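Local coordinates for protein DegT/DnrJ/EryC1/StrS aminotransferase (Brucella abortus 2308, PDB 4QGR) that binds pyridoxal 5'-phosphate and probably acts as a transaminase, moving amino groups between substrates, at residues Q173-R179 / G290-A296; E53-V57 / M183-F187; A266-A271 / P357-Y361; Q17-I21 / I259-E263. One frame throughout, in Å; residues are numbered along the deposited sequence.

Interaction 1: residues Q173-R179 / G290-A296. With PLP (pyridoxal-5'-phosphate), chain E.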
loop_
_atom_site.group_PDB
_atom_site.type_symbol
_atom_site.label_atom_id
_atom_site.label_comp_id
_atom_site.label_asym_id
_atom_site.label_seq_id
_atom_site.Cartn_x
_atom_site.Cartn_y
_atom_site.Cartn_z
ATOM N N GLN A 173 -5.574 16.741 0.232
ATOM C CA GLN A 173 -5.974 17.614 -0.861
ATOM C C GLN A 173 -5.348 18.965 -0.774
ATOM O O GLN A 173 -5.697 19.849 -1.572
ATOM C CB GLN A 173 -7.501 17.767 -0.872
ATOM C CG GLN A 173 -8.235 16.487 -1.236
ATOM C CD GLN A 173 -9.758 16.610 -1.188
ATOM O OE1 GLN A 173 -10.344 17.669 -1.442
ATOM N NE2 GLN A 173 -10.402 15.512 -0.888
ATOM N N SER A 174 -4.436 19.188 0.181
ATOM C CA SER A 174 -4.068 20.577 0.480
ATOM C C SER A 174 -2.572 20.895 0.436
ATOM O O SER A 174 -2.163 21.917 0.948
ATOM C CB SER A 174 -4.594 20.961 1.848
ATOM O OG SER A 174 -4.084 20.099 2.834
ATOM N N ILE A 175 -1.747 20.057 -0.182
ATOM C CA ILE A 175 -0.308 20.425 -0.311
ATOM C C ILE A 175 -0.159 21.639 -1.242
ATOM O O ILE A 175 -0.653 21.628 -2.369
ATOM C CB ILE A 175 0.577 19.215 -0.689
ATOM C CG1 ILE A 175 0.484 18.134 0.386
ATOM C CG2 ILE A 175 2.039 19.650 -0.888
ATOM C CD1 ILE A 175 0.856 18.565 1.780
ATOM N N GLY A 176 0.470 22.711 -0.738
ATOM C CA GLY A 176 0.508 23.993 -1.422
ATOM C C GLY A 176 -0.353 25.013 -0.772
ATOM O O GLY A 176 -0.134 26.214 -0.969
ATOM N N GLY A 177 -1.346 24.555 0.017
ATOM C CA GLY A 177 -2.194 25.447 0.768
ATOM C C GLY A 177 -1.494 25.960 2.023
ATOM O O GLY A 177 -0.535 25.349 2.512
ATOM N N LYS A 178 -1.962 27.102 2.505
ATOM C CA LYS A 178 -1.468 27.645 3.745
ATOM C C LYS A 178 -2.453 28.561 4.432
ATOM O O LYS A 178 -3.379 29.061 3.828
ATOM C CB LYS A 178 -0.129 28.345 3.520
ATOM C CG LYS A 178 -0.160 29.433 2.504
ATOM C CD LYS A 178 1.167 30.177 2.513
ATOM C CE LYS A 178 1.655 30.392 1.108
ATOM N NZ LYS A 178 2.831 31.333 1.045
ATOM N N ARG A 179 -2.243 28.733 5.733
ATOM C CA ARG A 179 -3.149 29.511 6.594
ATOM C C ARG A 179 -2.217 30.228 7.574
ATOM O O ARG A 179 -1.424 29.584 8.267
ATOM C CB ARG A 179 -4.141 28.580 7.286
ATOM C CG ARG A 179 -4.809 29.076 8.573
ATOM C CD ARG A 179 -5.522 27.902 9.259
ATOM N NE ARG A 179 -6.040 28.206 10.591
ATOM C CZ ARG A 179 -7.279 28.607 10.853
ATOM N NH1 ARG A 179 -8.160 28.773 9.872
ATOM N NH2 ARG A 179 -7.623 28.876 12.121
ATOM N N GLY A 290 -5.712 35.695 4.692
ATOM C CA GLY A 290 -4.612 34.935 5.252
ATOM C C GLY A 290 -4.477 33.496 4.751
ATOM O O GLY A 290 -3.574 32.777 5.188
ATOM N N ASN A 291 -5.363 33.064 3.853
ATOM C CA ASN A 291 -5.323 31.707 3.330
ATOM C C ASN A 291 -4.953 31.666 1.876
ATOM O O ASN A 291 -5.338 32.537 1.092
ATOM C CB ASN A 291 -6.682 30.985 3.479
ATOM C CG ASN A 291 -6.949 30.534 4.920
ATOM O OD1 ASN A 291 -6.813 29.370 5.282
ATOM N ND2 ASN A 291 -7.297 31.490 5.753
ATOM N N ARG A 292 -4.223 30.623 1.531
ATOM C CA ARG A 292 -4.133 30.125 0.162
ATOM C C ARG A 292 -4.627 28.688 0.172
ATOM O O ARG A 292 -4.202 27.892 1.005
ATOM C CB ARG A 292 -2.695 30.227 -0.352
ATOM C CG ARG A 292 -2.578 29.884 -1.830
ATOM C CD ARG A 292 -1.134 30.028 -2.336
ATOM N NE ARG A 292 -0.218 28.955 -1.936
ATOM C CZ ARG A 292 1.108 28.972 -2.140
ATOM N NH1 ARG A 292 1.689 29.999 -2.748
ATOM N NH2 ARG A 292 1.858 27.942 -1.749
ATOM N N SER A 293 -5.592 28.379 -0.703
ATOM C CA SER A 293 -6.044 27.003 -0.877
ATOM C C SER A 293 -5.194 26.292 -1.937
ATOM O O SER A 293 -4.699 26.925 -2.894
ATOM C CB SER A 293 -7.520 26.993 -1.337
ATOM O OG SER A 293 -7.920 25.641 -1.579
ATOM N N ALA A 294 -4.994 24.978 -1.774
ATOM C CA ALA A 294 -4.414 24.194 -2.834
ATOM C C ALA A 294 -5.388 24.000 -4.005
ATOM O O ALA A 294 -4.948 23.621 -5.080
ATOM C CB ALA A 294 -3.957 22.851 -2.334
ATOM N N TRP A 295 -6.681 24.323 -3.822
ATOM C CA TRP A 295 -7.680 24.137 -4.910
ATOM C C TRP A 295 -7.581 22.767 -5.544
ATOM O O TRP A 295 -7.604 22.640 -6.764
ATOM C CB TRP A 295 -7.561 25.229 -5.974
ATOM C CG TRP A 295 -7.863 26.602 -5.370
ATOM C CD1 TRP A 295 -6.977 27.601 -5.130
ATOM C CD2 TRP A 295 -9.117 27.051 -4.907
ATOM N NE1 TRP A 295 -7.608 28.672 -4.551
ATOM C CE2 TRP A 295 -8.936 28.349 -4.405
ATOM C CE3 TRP A 295 -10.408 26.507 -4.920
ATOM C CZ2 TRP A 295 -9.980 29.098 -3.887
ATOM C CZ3 TRP A 295 -11.452 27.262 -4.352
ATOM C CH2 TRP A 295 -11.233 28.535 -3.871
ATOM N N ALA A 296 -7.527 21.724 -4.728
ATOM C CA ALA A 296 -7.680 20.390 -5.252
ATOM C C ALA A 296 -8.947 20.281 -6.069
ATOM O O ALA A 296 -8.991 19.563 -7.074
ATOM C CB ALA A 296 -7.688 19.402 -4.121
HETATM N N1 PLP E . -8.069 11.714 2.457
HETATM C C2 PLP E . -8.691 12.526 1.582
HETATM C C2A PLP E . -9.375 13.797 2.026
HETATM C C3 PLP E . -8.612 12.190 0.134
HETATM O O3 PLP E . -9.177 13.015 -0.740
HETATM C C4 PLP E . -7.982 10.901 -0.257
HETATM C C4A PLP E . -7.734 10.395 -1.625
HETATM O O4A PLP E . -7.409 11.124 -2.540
HETATM C C5 PLP E . -7.360 10.109 0.813
HETATM C C6 PLP E . -7.443 10.572 2.128
HETATM C C5A PLP E . -6.672 8.797 0.501
HETATM O O4P PLP E . -5.482 8.979 -0.278
HETATM P P PLP E . -5.014 7.852 -1.326
HETATM O O1P PLP E . -3.570 8.174 -1.704
HETATM O O2P PLP E . -5.226 6.503 -0.687
HETATM O O3P PLP E . -5.965 8.119 -2.503
HETATM O O HOH W 1 -8.473 28.240 6.900
#

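Interaction 2: residues E53-V57 / M183-F187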
loop_
_atom_site.group_PDB
_atom_site.type_symbol
_atom_site.label_atom_id
_atom_site.label_comp_id
_atom_site.label_asym_id
_atom_site.label_seq_id
_atom_site.Cartn_x
_atom_site.Cartn_y
_atom_site.Cartn_z
ATOM N N GLU A 53 11.358 21.077 3.577
ATOM C CA GLU A 53 11.680 22.515 3.569
ATOM C C GLU A 53 10.590 23.353 2.992
ATOM O O GLU A 53 10.317 24.422 3.486
ATOM C CB GLU A 53 12.997 22.761 2.819
ATOM C CG GLU A 53 14.109 22.094 3.605
ATOM C CD GLU A 53 15.449 22.788 3.525
ATOM O OE1 GLU A 53 15.491 24.013 3.214
ATOM O OE2 GLU A 53 16.436 22.084 3.795
ATOM N N TYR A 54 9.915 22.828 1.977
ATOM C CA TYR A 54 8.780 23.502 1.360
ATOM C C TYR A 54 7.660 23.716 2.389
ATOM O O TYR A 54 7.044 24.795 2.460
ATOM C CB TYR A 54 8.240 22.677 0.157
ATOM C CG TYR A 54 7.090 23.347 -0.535
ATOM C CD1 TYR A 54 7.275 24.543 -1.270
ATOM C CD2 TYR A 54 5.804 22.837 -0.459
ATOM C CE1 TYR A 54 6.197 25.170 -1.888
ATOM C CE2 TYR A 54 4.748 23.451 -1.089
ATOM C CZ TYR A 54 4.947 24.627 -1.775
ATOM O OH TYR A 54 3.886 25.243 -2.388
ATOM N N LEU A 55 7.397 22.682 3.179
ATOM C CA LEU A 55 6.292 22.738 4.117
ATOM C C LEU A 55 6.694 23.311 5.484
ATOM O O LEU A 55 5.831 23.514 6.335
ATOM C CB LEU A 55 5.735 21.333 4.354
ATOM C CG LEU A 55 5.139 20.606 3.171
ATOM C CD1 LEU A 55 4.702 19.189 3.549
ATOM C CD2 LEU A 55 3.994 21.390 2.572
ATOM N N GLY A 56 7.985 23.488 5.699
ATOM C CA GLY A 56 8.508 23.862 7.023
ATOM C C GLY A 56 8.313 22.858 8.122
ATOM O O GLY A 56 8.061 23.224 9.273
ATOM N N VAL A 57 8.430 21.578 7.815
ATOM C CA VAL A 57 8.300 20.551 8.855
ATOM C C VAL A 57 9.617 19.800 8.903
ATOM O O VAL A 57 10.276 19.623 7.863
ATOM C CB VAL A 57 7.145 19.569 8.591
ATOM C CG1 VAL A 57 5.825 20.310 8.433
ATOM C CG2 VAL A 57 7.420 18.733 7.375
ATOM N N MET A 183 2.136 26.149 6.485
ATOM C CA MET A 183 1.743 25.322 5.332
ATOM C C MET A 183 0.859 24.151 5.766
ATOM O O MET A 183 1.164 23.437 6.727
ATOM C CB MET A 183 2.997 24.746 4.670
ATOM C CG MET A 183 3.968 25.793 4.122
ATOM S SD MET A 183 3.322 26.807 2.774
ATOM C CE MET A 183 3.539 25.690 1.401
ATOM N N CYS A 184 -0.162 23.851 4.965
ATOM C CA CYS A 184 -0.914 22.639 5.139
ATOM C C CYS A 184 0.034 21.458 5.084
ATOM O O CYS A 184 0.922 21.383 4.237
ATOM C CB CYS A 184 -1.985 22.495 4.075
ATOM S SG CYS A 184 -3.339 23.697 4.241
ATOM N N GLY A 185 -0.167 20.536 5.996
ATOM C CA GLY A 185 0.810 19.503 6.287
ATOM C C GLY A 185 1.488 19.648 7.631
ATOM O O GLY A 185 1.907 18.628 8.255
ATOM N N ALA A 186 1.556 20.881 8.116
ATOM C CA ALA A 186 2.292 21.216 9.291
ATOM C C ALA A 186 1.407 21.486 10.536
ATOM O O ALA A 186 1.908 21.942 11.567
ATOM C CB ALA A 186 3.183 22.443 8.984
ATOM N N PHE A 187 0.096 21.222 10.426
ATOM C CA PHE A 187 -0.849 21.320 11.531
ATOM C C PHE A 187 -0.994 19.979 12.289
ATOM O O PHE A 187 -0.571 18.917 11.822
ATOM C CB PHE A 187 -2.201 21.808 11.015
ATOM C CG PHE A 187 -2.167 23.198 10.406
ATOM C CD1 PHE A 187 -2.162 24.328 11.229
ATOM C CD2 PHE A 187 -2.157 23.386 9.029
ATOM C CE1 PHE A 187 -2.166 25.603 10.668
ATOM C CE2 PHE A 187 -2.145 24.659 8.457
ATOM C CZ PHE A 187 -2.146 25.775 9.298
HETATM O O HOH W 2 4.723 25.671 7.672
#

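Interaction 3: residues A266-A271 / P357-Y361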
loop_
_atom_site.group_PDB
_atom_site.type_symbol
_atom_site.label_atom_id
_atom_site.label_comp_id
_atom_site.label_asym_id
_atom_site.label_seq_id
_atom_site.Cartn_x
_atom_site.Cartn_y
_atom_site.Cartn_z
ATOM N N ALA A 266 -0.856 30.044 -9.916
ATOM C CA ALA A 266 -1.805 29.918 -10.995
ATOM C C ALA A 266 -3.181 29.526 -10.488
ATOM O O ALA A 266 -4.177 30.095 -10.882
ATOM C CB ALA A 266 -1.317 28.895 -12.031
ATOM N N ARG A 267 -3.225 28.542 -9.599
ATOM C CA ARG A 267 -4.501 28.095 -9.037
ATOM C C ARG A 267 -5.213 29.261 -8.320
ATOM O O ARG A 267 -6.402 29.464 -8.510
ATOM C CB ARG A 267 -4.277 26.932 -8.097
ATOM C CG ARG A 267 -3.847 25.629 -8.743
ATOM C CD ARG A 267 -3.287 24.608 -7.732
ATOM N NE ARG A 267 -3.005 23.319 -8.364
ATOM C CZ ARG A 267 -3.919 22.377 -8.652
ATOM N NH1 ARG A 267 -5.181 22.514 -8.285
ATOM N NH2 ARG A 267 -3.558 21.272 -9.288
ATOM N N ASP A 268 -4.461 30.040 -7.549
ATOM C CA ASP A 268 -5.029 31.169 -6.809
ATOM C C ASP A 268 -5.637 32.161 -7.783
ATOM O O ASP A 268 -6.780 32.653 -7.591
ATOM C CB ASP A 268 -3.936 31.847 -5.969
ATOM C CG ASP A 268 -4.482 32.962 -5.099
ATOM O OD1 ASP A 268 -5.075 32.649 -4.057
ATOM O OD2 ASP A 268 -4.331 34.140 -5.496
ATOM N N ARG A 269 -4.890 32.441 -8.849
ATOM C CA ARG A 269 -5.351 33.389 -9.896
ATOM C C ARG A 269 -6.640 32.892 -10.566
ATOM O O ARG A 269 -7.605 33.618 -10.712
ATOM C CB ARG A 269 -4.245 33.629 -10.925
ATOM C CG ARG A 269 -4.714 34.248 -12.217
ATOM C CD ARG A 269 -3.541 34.405 -13.178
ATOM N NE ARG A 269 -2.897 33.143 -13.562
ATOM C CZ ARG A 269 -3.386 32.273 -14.431
ATOM N NH1 ARG A 269 -4.581 32.440 -14.976
ATOM N NH2 ARG A 269 -2.695 31.193 -14.717
ATOM N N ILE A 270 -6.669 31.618 -10.913
ATOM C CA ILE A 270 -7.807 31.004 -11.573
ATOM C C ILE A 270 -9.057 30.975 -10.677
ATOM O O ILE A 270 -10.160 31.332 -11.115
ATOM C CB ILE A 270 -7.408 29.587 -12.076
ATOM C CG1 ILE A 270 -6.382 29.760 -13.219
ATOM C CG2 ILE A 270 -8.633 28.806 -12.532
ATOM C CD1 ILE A 270 -5.549 28.507 -13.488
ATOM N N ALA A 271 -8.871 30.584 -9.411
ATOM C CA ALA A 271 -9.976 30.519 -8.447
ATOM C C ALA A 271 -10.562 31.876 -8.215
ATOM O O ALA A 271 -11.768 32.001 -8.120
ATOM C CB ALA A 271 -9.524 29.934 -7.132
ATOM N N PRO A 357 -13.797 22.468 -13.679
ATOM C CA PRO A 357 -12.421 22.290 -14.071
ATOM C C PRO A 357 -11.487 23.232 -13.309
ATOM O O PRO A 357 -11.759 24.408 -13.165
ATOM C CB PRO A 357 -12.434 22.614 -15.561
ATOM C CG PRO A 357 -13.834 22.216 -15.995
ATOM C CD PRO A 357 -14.695 22.641 -14.843
ATOM N N MET A 358 -10.425 22.687 -12.761
ATOM C CA MET A 358 -9.545 23.456 -11.909
ATOM C C MET A 358 -8.180 22.815 -11.954
ATOM O O MET A 358 -8.016 21.705 -11.518
ATOM C CB MET A 358 -10.036 23.466 -10.484
ATOM C CG MET A 358 -9.019 24.079 -9.502
ATOM S SD MET A 358 -8.285 25.707 -9.904
ATOM C CE MET A 358 -9.732 26.622 -9.728
ATOM N N HIS A 359 -7.234 23.507 -12.579
ATOM C CA HIS A 359 -5.840 23.073 -12.645
ATOM C C HIS A 359 -5.016 24.273 -13.118
ATOM O O HIS A 359 -5.591 25.265 -13.594
ATOM C CB HIS A 359 -5.677 21.855 -13.569
ATOM C CG HIS A 359 -6.233 22.030 -14.942
ATOM N ND1 HIS A 359 -5.516 22.596 -15.970
ATOM C CD2 HIS A 359 -7.459 21.768 -15.451
ATOM C CE1 HIS A 359 -6.242 22.599 -17.064
ATOM N NE2 HIS A 359 -7.429 22.109 -16.781
ATOM N N PRO A 360 -3.679 24.183 -13.031
ATOM C CA PRO A 360 -2.876 25.354 -13.345
ATOM C C PRO A 360 -2.897 25.795 -14.797
ATOM O O PRO A 360 -2.484 26.928 -15.072
ATOM C CB PRO A 360 -1.451 24.936 -12.895
ATOM C CG PRO A 360 -1.669 23.802 -11.926
ATOM C CD PRO A 360 -2.859 23.095 -12.474
ATOM N N TYR A 361 -3.327 24.913 -15.704
ATOM C CA TYR A 361 -3.234 25.118 -17.157
ATOM C C TYR A 361 -4.528 25.496 -17.860
ATOM O O TYR A 361 -4.621 25.515 -19.100
ATOM C CB TYR A 361 -2.583 23.888 -17.771
ATOM C CG TYR A 361 -1.329 23.561 -16.996
ATOM C CD1 TYR A 361 -0.149 24.217 -17.276
ATOM C CD2 TYR A 361 -1.340 22.658 -15.924
ATOM C CE1 TYR A 361 0.987 24.000 -16.526
ATOM C CE2 TYR A 361 -0.196 22.440 -15.168
ATOM C CZ TYR A 361 0.968 23.104 -15.497
ATOM O OH TYR A 361 2.135 22.961 -14.779
HETATM O O HOH W 3 -7.215 20.494 -9.118
HETATM O O HOH W 4 -3.617 28.999 -16.597
#

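Interaction 4: residues Q17-I21 / I259-E263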
loop_
_atom_site.group_PDB
_atom_site.type_symbol
_atom_site.label_atom_id
_atom_site.label_comp_id
_atom_site.label_asym_id
_atom_site.label_seq_id
_atom_site.Cartn_x
_atom_site.Cartn_y
_atom_site.Cartn_z
ATOM N N GLN A 17 0.467 19.477 -17.804
ATOM C CA GLN A 17 1.516 19.536 -16.806
ATOM C C GLN A 17 2.729 18.725 -17.251
ATOM O O GLN A 17 3.846 19.184 -17.155
ATOM C CB GLN A 17 1.000 19.042 -15.454
ATOM C CG GLN A 17 2.093 19.078 -14.387
ATOM C CD GLN A 17 1.659 18.380 -13.117
ATOM O OE1 GLN A 17 1.387 17.191 -13.108
ATOM N NE2 GLN A 17 1.661 19.117 -12.018
ATOM N N ARG A 18 2.497 17.508 -17.740
ATOM C CA ARG A 18 3.588 16.684 -18.185
ATOM C C ARG A 18 4.317 17.383 -19.336
ATOM O O ARG A 18 5.557 17.314 -19.418
ATOM C CB ARG A 18 3.095 15.295 -18.582
ATOM C CG ARG A 18 4.211 14.328 -18.926
ATOM C CD ARG A 18 3.705 12.920 -19.201
ATOM N NE ARG A 18 3.193 12.806 -20.551
ATOM C CZ ARG A 18 3.961 12.707 -21.659
ATOM N NH1 ARG A 18 5.301 12.658 -21.624
ATOM N NH2 ARG A 18 3.383 12.633 -22.848
ATOM N N ALA A 19 3.565 17.978 -20.267
ATOM C CA ALA A 19 4.229 18.668 -21.398
ATOM C C ALA A 19 5.243 19.721 -20.898
ATOM O O ALA A 19 6.341 19.906 -21.506
ATOM C CB ALA A 19 3.211 19.298 -22.329
ATOM N N ARG A 20 4.888 20.421 -19.817
ATOM C CA ARG A 20 5.712 21.506 -19.302
ATOM C C ARG A 20 7.110 21.012 -18.880
ATOM O O ARG A 20 8.153 21.712 -19.030
ATOM C CB ARG A 20 4.990 22.132 -18.128
ATOM C CG ARG A 20 5.712 23.296 -17.500
ATOM C CD ARG A 20 5.006 23.711 -16.239
ATOM N NE ARG A 20 5.640 24.829 -15.543
ATOM C CZ ARG A 20 5.008 25.572 -14.640
ATOM N NH1 ARG A 20 3.753 25.317 -14.359
ATOM N NH2 ARG A 20 5.606 26.620 -14.120
ATOM N N ILE A 21 7.152 19.800 -18.361
ATOM C CA ILE A 21 8.374 19.252 -17.795
ATOM C C ILE A 21 8.623 17.855 -18.365
ATOM O O ILE A 21 9.194 16.991 -17.720
ATOM C CB ILE A 21 8.344 19.225 -16.241
ATOM C CG1 ILE A 21 7.036 18.625 -15.697
ATOM C CG2 ILE A 21 8.493 20.614 -15.638
ATOM C CD1 ILE A 21 7.121 18.213 -14.242
ATOM N N ILE A 259 7.871 22.720 -9.623
ATOM C CA ILE A 259 6.911 23.638 -10.225
ATOM C C ILE A 259 5.654 23.891 -9.413
ATOM O O ILE A 259 4.771 24.675 -9.837
ATOM C CB ILE A 259 6.488 23.210 -11.664
ATOM C CG1 ILE A 259 5.713 21.898 -11.671
ATOM C CG2 ILE A 259 7.697 23.149 -12.615
ATOM C CD1 ILE A 259 5.190 21.528 -13.030
ATOM N N LEU A 260 5.561 23.273 -8.235
ATOM C CA LEU A 260 4.349 23.366 -7.417
ATOM C C LEU A 260 4.047 24.807 -6.993
ATOM O O LEU A 260 2.902 25.267 -7.083
ATOM C CB LEU A 260 4.469 22.454 -6.179
ATOM C CG LEU A 260 3.299 22.444 -5.203
ATOM C CD1 LEU A 260 2.031 21.966 -5.891
ATOM C CD2 LEU A 260 3.619 21.560 -4.011
ATOM N N GLU A 261 5.048 25.541 -6.541
ATOM C CA GLU A 261 4.777 26.897 -6.072
ATOM C C GLU A 261 4.226 27.787 -7.170
ATOM O O GLU A 261 3.295 28.507 -6.930
ATOM C CB GLU A 261 6.009 27.527 -5.399
ATOM C CG GLU A 261 5.752 28.909 -4.834
ATOM C CD GLU A 261 4.839 28.967 -3.621
ATOM O OE1 GLU A 261 4.449 27.923 -3.070
ATOM O OE2 GLU A 261 4.467 30.097 -3.218
ATOM N N ASP A 262 4.768 27.701 -8.392
ATOM C CA ASP A 262 4.236 28.513 -9.501
ATOM C C ASP A 262 2.789 28.064 -9.847
ATOM O O ASP A 262 1.894 28.880 -10.103
ATOM C CB ASP A 262 5.157 28.410 -10.715
ATOM C CG ASP A 262 4.752 29.309 -11.810
ATOM O OD1 ASP A 262 5.025 30.522 -11.707
ATOM O OD2 ASP A 262 4.197 28.829 -12.808
ATOM N N GLU A 263 2.572 26.746 -9.844
ATOM C CA GLU A 263 1.234 26.201 -10.025
ATOM C C GLU A 263 0.225 26.685 -8.970
ATOM O O GLU A 263 -0.947 26.859 -9.284
ATOM C CB GLU A 263 1.271 24.679 -9.983
ATOM C CG GLU A 263 1.848 24.069 -11.247
ATOM C CD GLU A 263 1.828 22.559 -11.250
ATOM O OE1 GLU A 263 1.730 21.945 -10.151
ATOM O OE2 GLU A 263 1.861 21.954 -12.345
HETATM O O HOH W 5 1.849 27.218 -13.189
#

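Interaction 1: residues Q173-R179 / G290-A296
Two backbone hydrogen bonds join the segments: Lys-178 N to Arg-292 O (2.8 Å) and Arg-292 N to Lys-178 O (2.9 Å). They make Lys-178 and Arg-292 an antiparallel hydrogen-bonded pair, followed by the non-hydrogen-bonded pair Arg-179 and Asn-291. Side-chain bonds add to this. Arg-292 NE and NH2 both donate to Gly-176 O (2.9 and 2.7 Å), capturing the type II turn from Ser-174 to Gly-177. Lys-178 CE lies over the guanidinium face, 3.6 Å from Arg-292 CZ, and Glu-261 answers the arginine's charge with a salt bridge. A water links Arg-179 NH1 to Asn-291 OD1. Packing takes over nearer the cofactor: Ala-294 CB sits 3.5 Å from Ile-175 O, and Ala-296 CB 3.6 Å from Gln-173 CB. Gln-173 itself turns to the cofactor, NE2 donating to PLP O3 (2.8 Å), while its OE1 accepts from Phe-147 N. From this pocket residue a type II turn leads into a small antiparallel sheet, edged by 291-292, in this DegT/DnrJ/EryC1/StrS aminotransferase fold.

Interaction 2: residues E53-V57 / M183-F187
Helix 42-55 finishes here in a Schellman motif, with Gly-56 at positive phi as the C-prime residue, and its blunt end rests on the type II turn from Met-183 to Ala-186. The fit is one of shape, mostly apolar. Met-183 is the main bump, fitting against Leu-55 and the Tyr-54 ring: its CA-to-CB bond points toward the helix end, CB lies 3.5 Å from Leu-55 O, and the m, m, m side chain curls so that CE lies over the ring face, a CH-pi contact 4.0 Å from the centroid. The other end of that ring is tied off elsewhere, its OH bonded to Glu-261. The Leu-55 side chain fills the dip at Gly-185, which has no side chain; a CB there would lie tight against Leu-55 CD1, and the backbone angles by themselves already call for glycine. Leu-55 CD2 reaches beside Met-183 CB (4.1 Å) and comes within 3.5 Å of Cys-184 O. Further along, Val-57 CG1 sets against Ala-186 CB at 3.4 Å. Leu-55 and Val-57 also pack on Phe-211 of the main sheet, in the strand next to its 59-63 edge. One water spans the polar gap between the two backbones, donating to Leu-55 O at 2.8 Å and accepting from Met-183 N at 2.9 Å.

Interaction 3: residues A266-A271 / P357-Y361
Arg-267 leaves the helix sideways, but its extended chain carries the guanidinium against the 357-361 loop, where one face is covered by Pro-360 CD, 3.7 Å from NH2, and by His-359 CA, 4.4 Å from NH2. The contact is packing rather than direct polar bonding, and two waters supply the polar links. One accepts from Arg-267 NH1 (3.0 Å) and lies 2.8 Å from Met-358 O; the other accepts from Arg-269 NH2 (3.0 Å) and donates to Pro-360 O (2.8 Å). One helical turn beyond Ala-266, Ile-270 points at the loop and makes the tightest approach, CD1 to His-359 O at 3.2 Å. Its CG2 meets Met-358 CE at 3.7 Å, and Met-358 CE also lies 4.2 Å from Ala-271 CB, so the bent Met-358 side chain tucks in against these two residues. Ala-266 holds the other end, its small CB 4.1 Å from Pro-360 CB, which lets the proline come close to the helix backbone. Within the loop, His-359 ND1 accepts from Tyr-361 N at 3.2 Å. This is plain structural packing in the C-terminal part: helix 247-278 lies against the connection from strand 353-356 to helix 364-377, whose Gln-367 bonds Ile-270 O, while Tyr-298 of the partner strand 298-301 touches both Met-358 and Ala-271.

Interaction 4: residues Q17-I21 / I259-E263
Gln-17 opens the contact by reaching across with NE2 to donate a 2.9 Å hydrogen bond to Glu-263 OE2, while its OE1 accepts from Lys-256; its CG also lies 4.2 Å from Ile-259 CD1. The same Glu-263 oxygen bonds the hydroxyl of Tyr-361. Arg-18 faces the other way, packing on Tyr-38 of the second subunit. Arg-20, one turn after Gln-17, points straight at the long helix with an extended chain: NH2 makes a salt bridge to Asp-262 OD2 (2.9 Å), and a water accepts from NH1 and donates to that OD2, both at 2.9 Å. Ile-259 CG2 lies over one guanidinium face, and Ile-259 CD1 reaches the arginine's CD at 3.9 Å. Ile-21, where helix 14-20 ends and the next begins, closes the patch with CD1 4.0 Å from Ile-259 CD1. This is helix-to-helix packing around Ile-259, flanked by the buried Gln-17/Glu-263 bond and the exposed Arg-20/Asp-262 salt bridge, in a PLP-binding member of the DegT/DnrJ/EryC1/StrS family.

How the interactions relate
From the N terminus, interaction 4 opens first at 17-21 and closes at 259-263, a loop spanning most of the chain. Interaction 2, from 53-57 to 183-187, lies wholly within that loop. Interaction 1 starts at 173-179, before interaction 2 has closed, and ends at 290-296, so it crosses interactions 2, 4 and 3. Interaction 3, from 266-271 to 357-361, begins after interaction 4 has closed. Helix 247-278 is the shared spine: its Glu-261 bonds both Tyr-54 of interaction 2 and Arg-292 of interaction 1, and Tyr-361 of interaction 3 meets Glu-263 and Arg-20 of interaction 4. Together they join the N-terminal helices, the small sheet that follows cofactor-binding Gln-173 and the C-terminal part.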